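Local coordinates for VP4 protein (Tellina virus 1, PDB 3P06), which is a birnavirus serine protease, seen here as an intramolecular acyl-enzyme, that probably cleaves the viral polyprotein into its final products, at residues N43-Q48 against L58-N63; I64-K69 against A99-E104. One frame throughout, in Å; residues are numbered along the deposited sequence.

Interaction 1 (N43-Q48 against L58-N63); sequences NTRIAQ and LSEMVN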
ATOM      1  N   ASN A  43       9.520   0.366 -12.171  1.00 18.47           N
ATOM      2  CA  ASN A  43       9.019  -0.457 -11.031  1.00 19.23           C
ATOM      3  C   ASN A  43       9.175  -1.934 -11.324  1.00 19.29           C
ATOM      4  O   ASN A  43       8.258  -2.725 -11.123  1.00 19.93           O
ATOM      5  CB  ASN A  43       7.505  -0.175 -10.734  1.00 18.61           C
ATOM      6  CG  ASN A  43       7.276   1.199 -10.147  1.00 18.28           C
ATOM      7  OD1 ASN A  43       8.203   1.813  -9.572  1.00 19.19           O
ATOM      8  ND2 ASN A  43       6.082   1.713 -10.327  1.00 18.84           N
ATOM      9  N   THR A  44      10.333  -2.292 -11.814  1.00 20.73           N
ATOM     10  CA  THR A  44      10.574  -3.620 -12.370  1.00 22.17           C
ATOM     11  C   THR A  44      11.629  -4.346 -11.478  1.00 22.48           C
ATOM     12  O   THR A  44      12.401  -5.155 -11.972  1.00 24.87           O
ATOM     13  CB  THR A  44      11.096  -3.443 -13.809  1.00 23.51           C
ATOM     14  OG1 THR A  44      12.061  -2.396 -13.746  1.00 21.39           O
ATOM     15  CG2 THR A  44       9.919  -2.980 -14.809  1.00 22.63           C
ATOM     16  N   ARG A  45      11.663  -4.050 -10.182  1.00 21.34           N
ATOM     17  CA  ARG A  45      12.495  -4.800  -9.258  1.00 23.35           C
ATOM     18  C   ARG A  45      11.615  -5.725  -8.380  1.00 22.75           C
ATOM     19  O   ARG A  45      10.484  -5.380  -7.979  1.00 20.67           O
ATOM     20  CB  ARG A  45      13.449  -3.853  -8.477  1.00 25.20           C
ATOM     21  CG  ARG A  45      14.000  -4.404  -7.173  1.00 33.89           C
ATOM     22  CD  ARG A  45      15.113  -5.573  -7.293  1.00 44.48           C
ATOM     23  NE  ARG A  45      16.235  -5.341  -8.217  1.00 54.72           N
ATOM     24  CZ  ARG A  45      17.412  -4.773  -7.897  1.00 60.28           C
ATOM     25  NH1 ARG A  45      17.637  -4.324  -6.662  1.00 59.04           N
ATOM     26  NH2 ARG A  45      18.375  -4.650  -8.830  1.00 63.55           N
ATOM     27  N   ILE A  46      12.099  -6.926  -8.113  1.00 23.72           N
ATOM     28  CA  ILE A  46      11.317  -7.842  -7.301  1.00 24.67           C
ATOM     29  C   ILE A  46      12.106  -8.120  -6.016  1.00 24.25           C
ATOM     30  O   ILE A  46      13.318  -8.176  -6.088  1.00 27.05           O
ATOM     31  CB  ILE A  46      11.145  -9.163  -8.082  1.00 27.47           C
ATOM     32  CG1 ILE A  46      10.265  -9.002  -9.374  1.00 25.83           C
ATOM     33  CG2 ILE A  46      10.578 -10.309  -7.171  1.00 31.13           C
ATOM     34  CD1 ILE A  46      10.501 -10.358 -10.289  1.00 28.38           C
ATOM     35  N   ALA A  47      11.457  -8.243  -4.868  1.00 21.86           N
ATOM     36  CA  ALA A  47      12.130  -8.586  -3.606  1.00 22.91           C
ATOM     37  C   ALA A  47      11.692 -10.001  -3.226  1.00 24.93           C
ATOM     38  O   ALA A  47      10.483 -10.276  -3.109  1.00 25.12           O
ATOM     39  CB  ALA A  47      11.721  -7.616  -2.523  1.00 20.53           C
ATOM     40  N   GLN A  48      12.632 -10.928  -3.102  1.00 26.10           N
ATOM     41  CA  GLN A  48      12.323 -12.252  -2.538  1.00 27.69           C
ATOM     42  C   GLN A  48      12.630 -12.176  -1.031  1.00 28.07           C
ATOM     43  O   GLN A  48      13.701 -11.657  -0.651  1.00 29.06           O
ATOM     44  CB  GLN A  48      13.225 -13.298  -3.183  1.00 28.72           C
ATOM     45  CG  GLN A  48      12.953 -13.339  -4.682  1.00 31.60           C
ATOM     46  CD  GLN A  48      13.792 -14.362  -5.346  1.00 36.58           C
ATOM     47  OE1 GLN A  48      15.026 -14.337  -5.268  1.00 35.93           O
ATOM     48  NE2 GLN A  48      13.130 -15.320  -5.965  1.00 37.98           N
ATOM     49  N   LEU A  58       8.189  -3.070  -7.132  1.00 20.67           N
ATOM     50  CA  LEU A  58       9.187  -2.208  -6.481  1.00 20.78           C
ATOM     51  C   LEU A  58      10.139  -1.565  -7.453  1.00 22.12           C
ATOM     52  O   LEU A  58      10.342  -2.105  -8.517  1.00 21.83           O
ATOM     53  CB  LEU A  58      10.009  -3.004  -5.455  1.00 19.20           C
ATOM     54  CG  LEU A  58       9.128  -3.780  -4.488  1.00 18.04           C
ATOM     55  CD1 LEU A  58       9.991  -4.560  -3.470  1.00 16.48           C
ATOM     56  CD2 LEU A  58       8.089  -2.841  -3.761  1.00 15.06           C
ATOM     57  N   SER A  59      10.788  -0.456  -7.055  1.00 22.07           N
ATOM     58  CA  SER A  59      11.791   0.153  -7.907  1.00 23.39           C
ATOM     59  C   SER A  59      13.119   0.180  -7.160  1.00 25.57           C
ATOM     60  O   SER A  59      13.156  -0.232  -6.000  1.00 25.07           O
ATOM     61  CB  SER A  59      11.365   1.551  -8.334  1.00 23.30           C
ATOM     62  OG  SER A  59      11.775   2.485  -7.359  1.00 23.89           O
ATOM     63  N   GLU A  60      14.193   0.666  -7.813  1.00 27.45           N
ATOM     64  CA  GLU A  60      15.506   0.932  -7.151  1.00 31.59           C
ATOM     65  C   GLU A  60      15.483   1.874  -5.928  1.00 30.62           C
ATOM     66  O   GLU A  60      16.424   1.856  -5.090  1.00 31.74           O
ATOM     67  CB  GLU A  60      16.525   1.539  -8.147  1.00 33.17           C
ATOM     68  CG  GLU A  60      17.135   0.528  -9.127  1.00 43.69           C
ATOM     69  CD  GLU A  60      17.881  -0.658  -8.454  1.00 52.58           C
ATOM     70  OE1 GLU A  60      19.069  -0.473  -8.075  1.00 55.89           O
ATOM     71  OE2 GLU A  60      17.285  -1.777  -8.345  1.00 53.89           O
HETATM   72  N   MSE A  61      14.458   2.724  -5.859  1.00 27.92           N
HETATM   73  CA  MSE A  61      14.295   3.648  -4.751  1.00 27.50           C
HETATM   74  C   MSE A  61      13.660   3.054  -3.527  1.00 26.76           C
HETATM   75  O   MSE A  61      13.275   3.759  -2.596  1.00 29.35           O
HETATM   76  CB  MSE A  61      13.525   4.883  -5.205  1.00 27.15           C
HETATM   77  CG  MSE A  61      14.443   5.772  -6.044  1.00 32.14           C
HETATM   78 SE   MSE A  61      13.458   7.288  -6.786  1.00 41.31          SE
HETATM   79  CE  MSE A  61      13.522   8.500  -5.213  1.00 37.96           C
ATOM     80  N   VAL A  62      13.461   1.754  -3.530  1.00 25.30           N
ATOM     81  CA  VAL A  62      12.962   1.079  -2.345  1.00 23.03           C
ATOM     82  C   VAL A  62      14.129   0.423  -1.690  1.00 23.49           C
ATOM     83  O   VAL A  62      14.989  -0.047  -2.403  1.00 22.77           O
ATOM     84  CB  VAL A  62      11.936  -0.020  -2.787  1.00 22.65           C
ATOM     85  CG1 VAL A  62      11.544  -0.854  -1.589  1.00 19.92           C
ATOM     86  CG2 VAL A  62      10.711   0.679  -3.490  1.00 18.74           C
ATOM     87  N   ASN A  63      14.194   0.362  -0.368  1.00 24.09           N
ATOM     88  CA  ASN A  63      15.298  -0.368   0.295  1.00 25.65           C
ATOM     89  C   ASN A  63      14.994  -1.862   0.161  1.00 26.95           C
ATOM     90  O   ASN A  63      14.156  -2.401   0.926  1.00 25.60           O
ATOM     91  CB  ASN A  63      15.361  -0.012   1.788  1.00 25.55           C
ATOM     92  CG  ASN A  63      16.584  -0.632   2.509  1.00 30.85           C
ATOM     93  OD1 ASN A  63      17.151  -1.663   2.111  1.00 29.88           O
ATOM     94  ND2 ASN A  63      16.978   0.005   3.578  1.00 31.74           N
TER
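Glu60 OE2 sits over one face of the Arg45 guanidinium. It lies 3.0 Å from Arg45 CZ and 3.1 Å from Arg45 NH1. The guanidinium and carboxylate planes stand 82° apart. The carboxylate oxygen sits above the flat group, where none of its N-H bonds is aimed, and the attraction of this salt bridge is electrostatic. The Arg45 chain is bent twice, with chi2 at 72° and chi3 at 49°, and the Glu60 chain folds at chi2. Both residues are exposed.

The backbones that carry this pair lie at the edge of a mixed beta-sheet. Arg45 and Leu58 are an antiparallel hydrogen-bonded pair. Arg45 N donates to Leu58 O at 2.9 Å, while the return bond from Leu58 N to Arg45 O is weak at 3.4 Å. Two residues, Thr44 and Arg45, stand opposite the one residue Leu58, a classic beta bulge where strand 45-48 begins. Further along, Leu58 CD1 meets Ala47 CB at 3.6 Å, both residues being buried.

Past the strand the chain turns. Ser59 to Val62 is a type I beta turn, and Ser59 OG accepts from Met61 N at 3.1 Å, an ST turn. Asn43 OD1 packs against Ser59 CB at 3.4 Å. Leu98 is a shared partner outside the two segments: its N donates to Asn43 OD1, and its O is hydrogen-bonded to Ser59 OG.

Interaction 2 (I64-K69 against A99-E104); sequences IDEAEK and AFNSWE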
ATOM      1  N   ILE A  64      15.665  -2.528  -0.785  1.00 28.01           N
ATOM      2  CA  ILE A  64      15.372  -3.923  -1.059  1.00 30.09           C
ATOM      3  C   ILE A  64      15.806  -4.870   0.073  1.00 30.33           C
ATOM      4  O   ILE A  64      15.117  -5.856   0.334  1.00 28.39           O
ATOM      5  CB  ILE A  64      15.959  -4.422  -2.422  1.00 31.89           C
ATOM      6  CG1 ILE A  64      15.614  -3.439  -3.549  1.00 34.75           C
ATOM      7  CG2 ILE A  64      15.351  -5.814  -2.760  1.00 28.82           C
ATOM      8  CD1 ILE A  64      14.096  -3.426  -3.902  1.00 37.35           C
ATOM      9  N   ASP A  65      16.932  -4.554   0.725  1.00 32.05           N
ATOM     10  CA  ASP A  65      17.410  -5.303   1.893  1.00 33.90           C
ATOM     11  C   ASP A  65      16.370  -5.364   3.015  1.00 32.36           C
ATOM     12  O   ASP A  65      16.216  -6.401   3.646  1.00 32.82           O
ATOM     13  CB  ASP A  65      18.714  -4.686   2.464  1.00 36.50           C
ATOM     14  CG  ASP A  65      19.923  -4.845   1.514  1.00 43.15           C
ATOM     15  OD1 ASP A  65      19.831  -5.626   0.541  1.00 47.93           O
ATOM     16  OD2 ASP A  65      20.977  -4.189   1.730  1.00 49.64           O
ATOM     17  N   GLU A  66      15.701  -4.236   3.309  1.00 30.35           N
ATOM     18  CA  GLU A  66      14.619  -4.235   4.285  1.00 29.19           C
ATOM     19  C   GLU A  66      13.379  -4.992   3.745  1.00 26.01           C
ATOM     20  O   GLU A  66      12.719  -5.664   4.500  1.00 25.37           O
ATOM     21  CB  GLU A  66      14.223  -2.792   4.663  1.00 30.35           C
ATOM     22  CG  GLU A  66      13.306  -2.683   5.889  1.00 36.00           C
ATOM     23  CD  GLU A  66      12.788  -1.213   6.146  1.00 41.60           C
ATOM     24  OE1 GLU A  66      13.561  -0.245   5.951  1.00 41.24           O
ATOM     25  OE2 GLU A  66      11.612  -1.059   6.541  1.00 39.09           O
ATOM     26  N   ALA A  67      13.042  -4.830   2.466  1.00 24.37           N
ATOM     27  CA  ALA A  67      11.955  -5.604   1.856  1.00 24.43           C
ATOM     28  C   ALA A  67      12.221  -7.140   1.992  1.00 26.40           C
ATOM     29  O   ALA A  67      11.282  -7.913   2.263  1.00 27.37           O
ATOM     30  CB  ALA A  67      11.744  -5.204   0.351  1.00 22.65           C
ATOM     31  N   GLU A  68      13.483  -7.577   1.804  1.00 27.93           N
ATOM     32  CA  GLU A  68      13.827  -9.028   1.859  1.00 30.26           C
ATOM     33  C   GLU A  68      13.719  -9.615   3.285  1.00 31.26           C
ATOM     34  O   GLU A  68      13.689 -10.832   3.451  1.00 31.59           O
ATOM     35  CB  GLU A  68      15.224  -9.311   1.303  1.00 31.99           C
ATOM     36  CG  GLU A  68      15.290  -9.228  -0.184  1.00 33.72           C
ATOM     37  CD  GLU A  68      16.724  -9.125  -0.671  1.00 38.78           C
ATOM     38  OE1 GLU A  68      17.644  -8.842   0.128  1.00 43.45           O
ATOM     39  OE2 GLU A  68      16.929  -9.258  -1.886  1.00 41.08           O
ATOM     40  N   LYS A  69      13.643  -8.755   4.301  1.00 31.33           N
ATOM     41  CA  LYS A  69      13.524  -9.249   5.681  1.00 32.50           C
ATOM     42  C   LYS A  69      12.075  -9.353   6.145  1.00 31.87           C
ATOM     43  O   LYS A  69      11.830  -9.748   7.272  1.00 32.41           O
ATOM     44  CB  LYS A  69      14.324  -8.376   6.609  1.00 33.12           C
ATOM     45  CG  LYS A  69      15.844  -8.612   6.457  1.00 40.16           C
ATOM     46  CD  LYS A  69      16.643  -7.810   7.471  1.00 45.57           C
ATOM     47  CE  LYS A  69      17.101  -6.474   6.880  1.00 51.52           C
ATOM     48  NZ  LYS A  69      18.451  -6.062   7.408  1.00 55.63           N
ATOM     49  N   ALA A  99       8.578   4.501  -4.490  1.00 21.00           N
ATOM     50  CA  ALA A  99       9.807   4.782  -3.732  1.00 22.03           C
ATOM     51  C   ALA A  99       9.585   4.581  -2.260  1.00 22.34           C
ATOM     52  O   ALA A  99       8.474   4.755  -1.785  1.00 22.19           O
ATOM     53  CB  ALA A  99      10.294   6.246  -4.003  1.00 23.06           C
ATOM     54  N   PHE A 100      10.660   4.192  -1.549  1.00 24.79           N
ATOM     55  CA  PHE A 100      10.728   4.099  -0.080  1.00 23.93           C
ATOM     56  C   PHE A 100       9.981   2.878   0.451  1.00 22.69           C
ATOM     57  O   PHE A 100       9.661   1.982  -0.320  1.00 22.78           O
ATOM     58  CB  PHE A 100      10.295   5.415   0.553  1.00 27.65           C
ATOM     59  CG  PHE A 100      10.782   6.663  -0.215  1.00 33.89           C
ATOM     60  CD1 PHE A 100      11.931   6.624  -1.023  1.00 44.07           C
ATOM     61  CD2 PHE A 100      10.089   7.850  -0.132  1.00 40.72           C
ATOM     62  CE1 PHE A 100      12.375   7.789  -1.758  1.00 50.33           C
ATOM     63  CE2 PHE A 100      10.507   9.005  -0.821  1.00 44.97           C
ATOM     64  CZ  PHE A 100      11.652   8.979  -1.651  1.00 47.54           C
ATOM     65  N   ASN A 101       9.714   2.809   1.745  1.00 20.87           N
ATOM     66  CA  ASN A 101       9.386   1.532   2.331  1.00 21.45           C
ATOM     67  C   ASN A 101       8.109   1.583   3.169  1.00 21.20           C
ATOM     68  O   ASN A 101       7.773   0.624   3.874  1.00 21.37           O
ATOM     69  CB  ASN A 101      10.593   1.002   3.150  1.00 21.19           C
ATOM     70  CG  ASN A 101      11.656   0.376   2.257  1.00 23.46           C
ATOM     71  OD1 ASN A 101      12.373   1.101   1.583  1.00 24.58           O
ATOM     72  ND2 ASN A 101      11.743  -0.998   2.208  1.00 21.51           N
ATOM     73  N   SER A 102       7.387   2.695   3.078  1.00 20.28           N
ATOM     74  CA  SER A 102       6.143   2.840   3.815  1.00 21.08           C
ATOM     75  C   SER A 102       4.931   1.951   3.329  1.00 18.33           C
ATOM     76  O   SER A 102       3.857   1.986   3.933  1.00 18.49           O
ATOM     77  CB  SER A 102       5.768   4.308   3.792  1.00 20.91           C
ATOM     78  OG  SER A 102       5.278   4.604   2.454  1.00 27.51           O
ATOM     79  N   TRP A 103       5.124   1.158   2.268  1.00 17.68           N
ATOM     80  CA  TRP A 103       4.152   0.171   1.724  1.00 16.66           C
ATOM     81  C   TRP A 103       4.268  -1.158   2.506  1.00 17.29           C
ATOM     82  O   TRP A 103       3.430  -2.050   2.366  1.00 15.42           O
ATOM     83  CB  TRP A 103       4.449  -0.113   0.229  1.00 16.71           C
ATOM     84  CG  TRP A 103       5.898  -0.493  -0.001  1.00 17.52           C
ATOM     85  CD1 TRP A 103       6.936   0.346  -0.330  1.00 20.21           C
ATOM     86  CD2 TRP A 103       6.454  -1.798   0.107  1.00 16.09           C
ATOM     87  NE1 TRP A 103       8.089  -0.364  -0.439  1.00 17.59           N
ATOM     88  CE2 TRP A 103       7.828  -1.684  -0.147  1.00 20.11           C
ATOM     89  CE3 TRP A 103       5.908  -3.076   0.415  1.00 16.89           C
ATOM     90  CZ2 TRP A 103       8.711  -2.818  -0.125  1.00 20.21           C
ATOM     91  CZ3 TRP A 103       6.779  -4.210   0.444  1.00 17.53           C
ATOM     92  CH2 TRP A 103       8.172  -4.060   0.218  1.00 18.56           C
ATOM     93  N   GLU A 104       5.302  -1.292   3.336  1.00 17.21           N
ATOM     94  CA  GLU A 104       5.576  -2.620   3.958  1.00 18.65           C
ATOM     95  C   GLU A 104       4.530  -3.080   4.957  1.00 19.08           C
ATOM     96  O   GLU A 104       4.268  -4.275   5.032  1.00 21.50           O
ATOM     97  CB  GLU A 104       6.948  -2.626   4.660  1.00 19.14           C
ATOM     98  CG  GLU A 104       8.088  -2.379   3.683  1.00 19.63           C
ATOM     99  CD  GLU A 104       9.474  -2.421   4.374  1.00 26.29           C
ATOM    100  OE1 GLU A 104       9.554  -2.072   5.593  1.00 21.39           O
ATOM    101  OE2 GLU A 104      10.488  -2.804   3.689  1.00 24.49           O
TER
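Glu66 OE2 and Glu104 OE1 are only 2.5 Å apart. The two carboxylate planes are turned 74° from each other. With CG anti to the backbone N (chi1 -168°) and the chain extended beyond it, Glu66 reaches across to the Glu104 carboxylate. Its CG also touches Glu104 OE2 at 3.6 Å. Next along the helix, Ala67 CB lies in the plane of the Trp103 indole, at its edge, 3.8 Å from Trp103 CH2. Glu104 CG lies above one face of the Trp103 ring, toward its rim.

Asn101 positions the acid of Glu104. Its ND2 donates to Glu104 OE2 at 2.7 Å, with the acceptor close to the amide plane and the donor above the carboxylate plane. Asn101 to Glu104 forms a type I turn, and Val127 N donates to Glu104 OE1. This turn carries Ser102, the predicted nucleophile, whose OG is covalently joined to Ala194 C, the ester of the acyl-enzyme.

Trp103 also touches Ile55 and Leu58 of strand 54-58, and Ala67 rests on Ala47 of strand 45-48. Helix 64-67 thus lies between the sheet edge and the turn leading into helix 104-111.

The centres of the two interactions are 8 Å apart, on the same side of the chain's centre. They follow in series: 43-48 and 58-63 pair first, and helix 64-67 begins one residue past the turn of interaction 1, after the N-cap Asn63. The N of Asn63 lies 2.8 Å from Asn101 OD1, a probable hydrogen bond. Met61 O and Phe100 N are also 2.8 Å apart, probably bonded. Arg45 CG packs on Ile64 CD1 at 3.4 Å. Strands 45-48 and 98-99 are the outermost strands of the seven-stranded sheet. Together the two contacts connect the edge at 45-48 to the turn holding the predicted nucleophile.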